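Local coordinates for protein leucine--tRNA ligase (Agrobacterium radiobacter, PDB 5AH5) that probably attaches L-leucine to tRNA(Leu) at the expense of ATP, as a zinc-binding class I aminoacyl-tRNA synthetase, at residues C432-T437 with P474-D479; E466-A471 with A480-D485. All coordinates share one frame; numbering follows the deposited sequence.

Contact 1: residues C432-T437 with P474-D479; sequences CSECGT and PQCGGD. With ZN (zinc ion), chain H.
Cys432 and Cys435 reach across to Cys476 through a shared zinc ion, and Cys473, just ahead of 474-479, supplies the fourth sulfur. The metal lies 2.4 Å from Cys432 SG, 2.2 Å from Cys435 SG and 2.6 Å from Cys476 SG. The tight part of the contact is this cluster of thiolates, with a backbone N-H directed at two of the sulfurs. Cys432 SG, anti to the backbone N (chi1 176°), also accepts an almost straight hydrogen bond from Cys435 N at 3.3 Å, while Gly478 N donates to Cys476 SG at 3.0 Å. Such N-H groups would offset part of the negative charge gathered on the sulfurs. Two backbone bonds between Cys432 and Gly436, one in each direction, close the first turn, and Gly436 adopts backbone angles that favour glycine.

Toward solvent the packing thins out. The extended side chain of Glu434 brings its carboxylate beside Cys476, with OE1 3.4 Å from SG, a close approach to the zinc-bound sulfur without a hydrogen bond. On the Cys435 side, Gln475 lays its amide oxygen OE1 3.4 Å from Cys435 CB. No direct hydrogen bond joins the two segments; instead a water accepts from Ser433 N and donates to Asp479 O, bridging the two backbones beside Cys432. The site is built from two CxxC zinc knuckles, CSEC and CPQC, that meet on one ion in a Cys4 site resembling a zinc ribbon, here within the class I synthetase region of the chain.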
loop_
_atom_site.group_PDB
_atom_site.type_symbol
_atom_site.label_atom_id
_atom_site.label_comp_id
_atom_site.label_asym_id
_atom_site.label_seq_id
_atom_site.Cartn_x
_atom_site.Cartn_y
_atom_site.Cartn_z
ATOM N N CYS B 432 -28.902 -7.308 25.639
ATOM C CA CYS B 432 -29.945 -7.280 26.659
ATOM C C CYS B 432 -30.952 -8.327 26.278
ATOM O O CYS B 432 -31.425 -8.316 25.157
ATOM C CB CYS B 432 -30.644 -5.918 26.733
ATOM S SG CYS B 432 -32.032 -5.942 27.955
ATOM N N SER B 433 -31.296 -9.221 27.210
ATOM C CA SER B 433 -32.324 -10.248 26.935
ATOM C C SER B 433 -33.686 -9.616 26.580
ATOM O O SER B 433 -34.350 -10.089 25.667
ATOM C CB SER B 433 -32.424 -11.273 28.080
ATOM O OG SER B 433 -32.355 -10.669 29.368
ATOM N N GLU B 434 -34.064 -8.519 27.244
ATOM C CA GLU B 434 -35.266 -7.719 26.857
ATOM C C GLU B 434 -35.057 -7.016 25.493
ATOM O O GLU B 434 -35.650 -7.407 24.493
ATOM C CB GLU B 434 -35.639 -6.650 27.927
ATOM C CG GLU B 434 -35.828 -7.090 29.391
ATOM C CD GLU B 434 -35.868 -5.906 30.386
ATOM O OE1 GLU B 434 -36.432 -4.834 30.047
ATOM O OE2 GLU B 434 -35.347 -6.041 31.527
ATOM N N CYS B 435 -34.164 -6.020 25.449
ATOM C CA CYS B 435 -34.108 -5.050 24.335
ATOM C C CYS B 435 -33.313 -5.481 23.091
ATOM O O CYS B 435 -33.473 -4.868 22.029
ATOM C CB CYS B 435 -33.537 -3.741 24.843
ATOM S SG CYS B 435 -34.179 -3.232 26.464
ATOM N N GLY B 436 -32.471 -6.510 23.193
ATOM C CA GLY B 436 -31.606 -6.911 22.062
ATOM C C GLY B 436 -30.252 -6.201 22.089
ATOM O O GLY B 436 -29.678 -5.996 23.182
ATOM N N THR B 437 -29.721 -5.820 20.914
ATOM C CA THR B 437 -28.348 -5.308 20.842
ATOM C C THR B 437 -28.411 -3.789 21.014
ATOM O O THR B 437 -29.069 -3.106 20.259
ATOM C CB THR B 437 -27.617 -5.721 19.531
ATOM O OG1 THR B 437 -28.153 -4.983 18.432
ATOM C CG2 THR B 437 -27.781 -7.218 19.249
ATOM N N PRO B 474 -28.425 0.082 28.571
ATOM C CA PRO B 474 -28.626 1.564 28.558
ATOM C C PRO B 474 -30.045 2.007 28.164
ATOM O O PRO B 474 -30.381 3.160 28.374
ATOM C CB PRO B 474 -27.605 2.070 27.528
ATOM C CG PRO B 474 -26.777 0.876 27.138
ATOM C CD PRO B 474 -27.569 -0.359 27.455
ATOM N N GLN B 475 -30.830 1.113 27.559
ATOM C CA GLN B 475 -32.236 1.354 27.266
ATOM C C GLN B 475 -33.149 1.109 28.508
ATOM O O GLN B 475 -33.766 2.053 29.018
ATOM C CB GLN B 475 -32.653 0.492 26.089
ATOM C CG GLN B 475 -34.012 0.842 25.535
ATOM C CD GLN B 475 -34.203 0.282 24.145
ATOM O OE1 GLN B 475 -34.914 -0.705 23.959
ATOM N NE2 GLN B 475 -33.539 0.892 23.157
ATOM N N CYS B 476 -33.210 -0.125 29.017
ATOM C CA CYS B 476 -34.108 -0.436 30.148
ATOM C C CYS B 476 -33.497 -0.263 31.539
ATOM O O CYS B 476 -34.226 -0.045 32.496
ATOM C CB CYS B 476 -34.674 -1.851 30.013
ATOM S SG CYS B 476 -33.552 -3.165 30.516
ATOM N N GLY B 477 -32.177 -0.375 31.671
ATOM C CA GLY B 477 -31.554 -0.377 32.989
ATOM C C GLY B 477 -31.403 -1.756 33.637
ATOM O O GLY B 477 -30.781 -1.854 34.696
ATOM N N GLY B 478 -31.955 -2.818 33.041
ATOM C CA GLY B 478 -31.748 -4.214 33.531
ATOM C C GLY B 478 -30.288 -4.705 33.524
ATOM O O GLY B 478 -29.354 -3.964 33.109
ATOM N N ASP B 479 -30.074 -5.930 34.025
ATOM C CA ASP B 479 -28.752 -6.590 33.966
ATOM C C ASP B 479 -28.576 -7.253 32.598
ATOM O O ASP B 479 -29.460 -7.938 32.096
ATOM C CB ASP B 479 -28.574 -7.627 35.081
ATOM C CG ASP B 479 -28.348 -6.996 36.457
ATOM O OD1 ASP B 479 -28.013 -5.796 36.549
ATOM O OD2 ASP B 479 -28.503 -7.715 37.459
HETATM ZN ZN ZN H . -32.729 -3.638 28.104
HETATM O O HOH W 1 -30.107 -9.065 29.643
#

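Contact 2: residues E466-A471 with A480-D485; sequences ESWMKA and AARDPD
Met469 O receives the backbone N of Arg482 at 2.9 Å, while Ala471 and Ala480 exchange two further bonds. Of these, Ala480 N to Ala471 O is the shorter at 2.8 Å; the return bond, Ala471 N to Ala480 O, is 3.2 Å. A weak, bent hydrogen bond runs from Arg482 NE to Trp468 O, and Ala481 CA adds a CA-H...O contact to Met469 O. The Ala471-Ala480 pair belongs to an antiparallel beta hairpin, strands 470-472 and 479-482, and the Met469 bond extends the pairing back to the end of the short helix 466-469; Lys470 and Ala481 form a non-hydrogen-bonded pair. The second strand also bonds to strand 425-432 through Ala481 and His431.

Outside the backbone, Arg482 is extended from CG to NE and crosses the Trp468 side chain at about a right angle. Its CD sits over the six-membered ring, 3.6 Å from the centroid, in a CH-pi contact. Ala471 CB lies over the centre of one guanidinium face, and the indole NE1 is held by Leu448 O. Met469, bent at chi2 and chi3 (-70° and -77°), brings CE to within 3.8 Å of Pro484 CB.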
loop_
_atom_site.group_PDB
_atom_site.type_symbol
_atom_site.label_atom_id
_atom_site.label_comp_id
_atom_site.label_asym_id
_atom_site.label_seq_id
_atom_site.Cartn_x
_atom_site.Cartn_y
_atom_site.Cartn_z
ATOM N N GLU B 466 -16.300 -12.472 34.162
ATOM C CA GLU B 466 -17.669 -12.204 34.550
ATOM C C GLU B 466 -17.894 -10.793 35.027
ATOM O O GLU B 466 -18.920 -10.255 34.688
ATOM C CB GLU B 466 -18.177 -13.224 35.633
ATOM C CG GLU B 466 -19.694 -13.238 35.783
ATOM C CD GLU B 466 -20.223 -14.313 36.759
ATOM O OE1 GLU B 466 -19.918 -14.225 37.974
ATOM O OE2 GLU B 466 -20.928 -15.243 36.288
ATOM N N SER B 467 -16.980 -10.180 35.781
ATOM C CA SER B 467 -17.234 -8.810 36.187
ATOM C C SER B 467 -17.068 -7.859 35.022
ATOM O O SER B 467 -17.928 -6.976 34.819
ATOM C CB SER B 467 -16.432 -8.336 37.375
ATOM O OG SER B 467 -15.112 -8.766 37.337
ATOM N N TRP B 468 -16.066 -8.079 34.167
ATOM C CA TRP B 468 -15.986 -7.210 32.928
ATOM C C TRP B 468 -17.240 -7.363 32.070
ATOM O O TRP B 468 -17.799 -6.383 31.575
ATOM C CB TRP B 468 -14.729 -7.508 32.177
ATOM C CG TRP B 468 -14.506 -6.512 31.006
ATOM C CD1 TRP B 468 -13.764 -5.370 31.028
ATOM C CD2 TRP B 468 -15.014 -6.650 29.701
ATOM N NE1 TRP B 468 -13.798 -4.787 29.776
ATOM C CE2 TRP B 468 -14.582 -5.545 28.957
ATOM C CE3 TRP B 468 -15.790 -7.612 29.071
ATOM C CZ2 TRP B 468 -14.887 -5.393 27.585
ATOM C CZ3 TRP B 468 -16.107 -7.447 27.726
ATOM C CH2 TRP B 468 -15.681 -6.324 27.013
ATOM N N MET B 469 -17.761 -8.574 31.918
ATOM C CA MET B 469 -18.958 -8.770 31.090
ATOM C C MET B 469 -20.299 -8.146 31.574
ATOM O O MET B 469 -21.230 -7.918 30.755
ATOM C CB MET B 469 -19.190 -10.280 30.866
ATOM C CG MET B 469 -18.151 -10.935 29.966
ATOM S SD MET B 469 -18.340 -10.386 28.245
ATOM C CE MET B 469 -19.738 -11.337 27.700
ATOM N N LYS B 470 -20.429 -7.968 32.890
ATOM C CA LYS B 470 -21.638 -7.381 33.496
ATOM C C LYS B 470 -21.829 -5.941 33.094
ATOM O O LYS B 470 -20.924 -5.154 33.225
ATOM C CB LYS B 470 -21.559 -7.418 35.037
ATOM C CG LYS B 470 -21.799 -8.806 35.592
ATOM C CD LYS B 470 -21.637 -8.895 37.105
ATOM C CE LYS B 470 -21.995 -10.307 37.591
ATOM N NZ LYS B 470 -21.299 -10.718 38.856
ATOM N N ALA B 471 -23.022 -5.622 32.606
ATOM C CA ALA B 471 -23.346 -4.277 32.172
ATOM C C ALA B 471 -24.845 -3.965 32.324
ATOM O O ALA B 471 -25.711 -4.820 32.092
ATOM C CB ALA B 471 -22.948 -4.116 30.717
ATOM N N ALA B 480 -27.440 -6.999 31.971
ATOM C CA ALA B 480 -27.205 -7.423 30.570
ATOM C C ALA B 480 -25.717 -7.774 30.385
ATOM O O ALA B 480 -24.989 -7.859 31.372
ATOM C CB ALA B 480 -27.646 -6.304 29.644
ATOM N N ALA B 481 -25.264 -7.981 29.144
ATOM C CA ALA B 481 -23.911 -8.482 28.919
ATOM C C ALA B 481 -23.183 -7.671 27.811
ATOM O O ALA B 481 -23.791 -7.283 26.837
ATOM C CB ALA B 481 -23.981 -9.973 28.563
ATOM N N ARG B 482 -21.909 -7.394 28.006
ATOM C CA ARG B 482 -21.113 -6.743 26.949
ATOM C C ARG B 482 -20.958 -7.711 25.802
ATOM O O ARG B 482 -21.123 -8.912 25.979
ATOM C CB ARG B 482 -19.745 -6.354 27.448
ATOM C CG ARG B 482 -19.822 -5.315 28.484
ATOM C CD ARG B 482 -18.465 -4.699 28.681
ATOM N NE ARG B 482 -18.544 -3.760 29.743
ATOM C CZ ARG B 482 -19.198 -2.595 29.681
ATOM N NH1 ARG B 482 -19.828 -2.191 28.576
ATOM N NH2 ARG B 482 -19.192 -1.810 30.754
ATOM N N ASP B 483 -20.681 -7.193 24.617
ATOM C CA ASP B 483 -20.278 -8.053 23.523
ATOM C C ASP B 483 -18.971 -8.735 23.917
ATOM O O ASP B 483 -18.076 -8.062 24.385
ATOM C CB ASP B 483 -20.103 -7.251 22.225
ATOM C CG ASP B 483 -20.006 -8.161 21.023
ATOM O OD1 ASP B 483 -18.971 -8.827 20.831
ATOM O OD2 ASP B 483 -21.027 -8.294 20.335
ATOM N N PRO B 484 -18.881 -10.080 23.784
ATOM C CA PRO B 484 -17.658 -10.772 24.187
ATOM C C PRO B 484 -16.454 -10.693 23.188
ATOM O O PRO B 484 -15.371 -11.230 23.508
ATOM C CB PRO B 484 -18.132 -12.215 24.318
ATOM C CG PRO B 484 -19.203 -12.354 23.249
ATOM C CD PRO B 484 -19.873 -11.017 23.205
ATOM N N ASP B 485 -16.652 -10.061 22.029
ATOM C CA ASP B 485 -15.664 -10.086 20.905
ATOM C C ASP B 485 -15.024 -8.726 20.690
ATOM O O ASP B 485 -15.561 -7.681 21.167
ATOM C CB ASP B 485 -16.325 -10.557 19.614
ATOM C CG ASP B 485 -16.752 -12.029 19.679
ATOM O OD1 ASP B 485 -16.250 -12.745 20.578
ATOM O OD2 ASP B 485 -17.565 -12.472 18.842
#

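Overall arrangement
Contacts 1 and 2 lie about 12 Å apart, centre to centre, in one peripheral zinc-binding module of the class I synthetase part of the chain. Along the chain they alternate: 432-437, 466-471, 474-479, then 480-485. The strands of contact 2 lead into and out of the second cysteine turn of contact 1, while strand 425-432 brings in the first and pairs with 479-482 in the same antiparallel sheet. The contacts meet where Ala480 CB packs 3.9 Å from Cys432 CA. Metal site and hairpin thus form one continuous unit; its contact centres are about 42 and 37 Å from the centre of the chain, and the nearest atoms of the bound tRNA are about 30 Å from contact 1 and about 24 Å from contact 2.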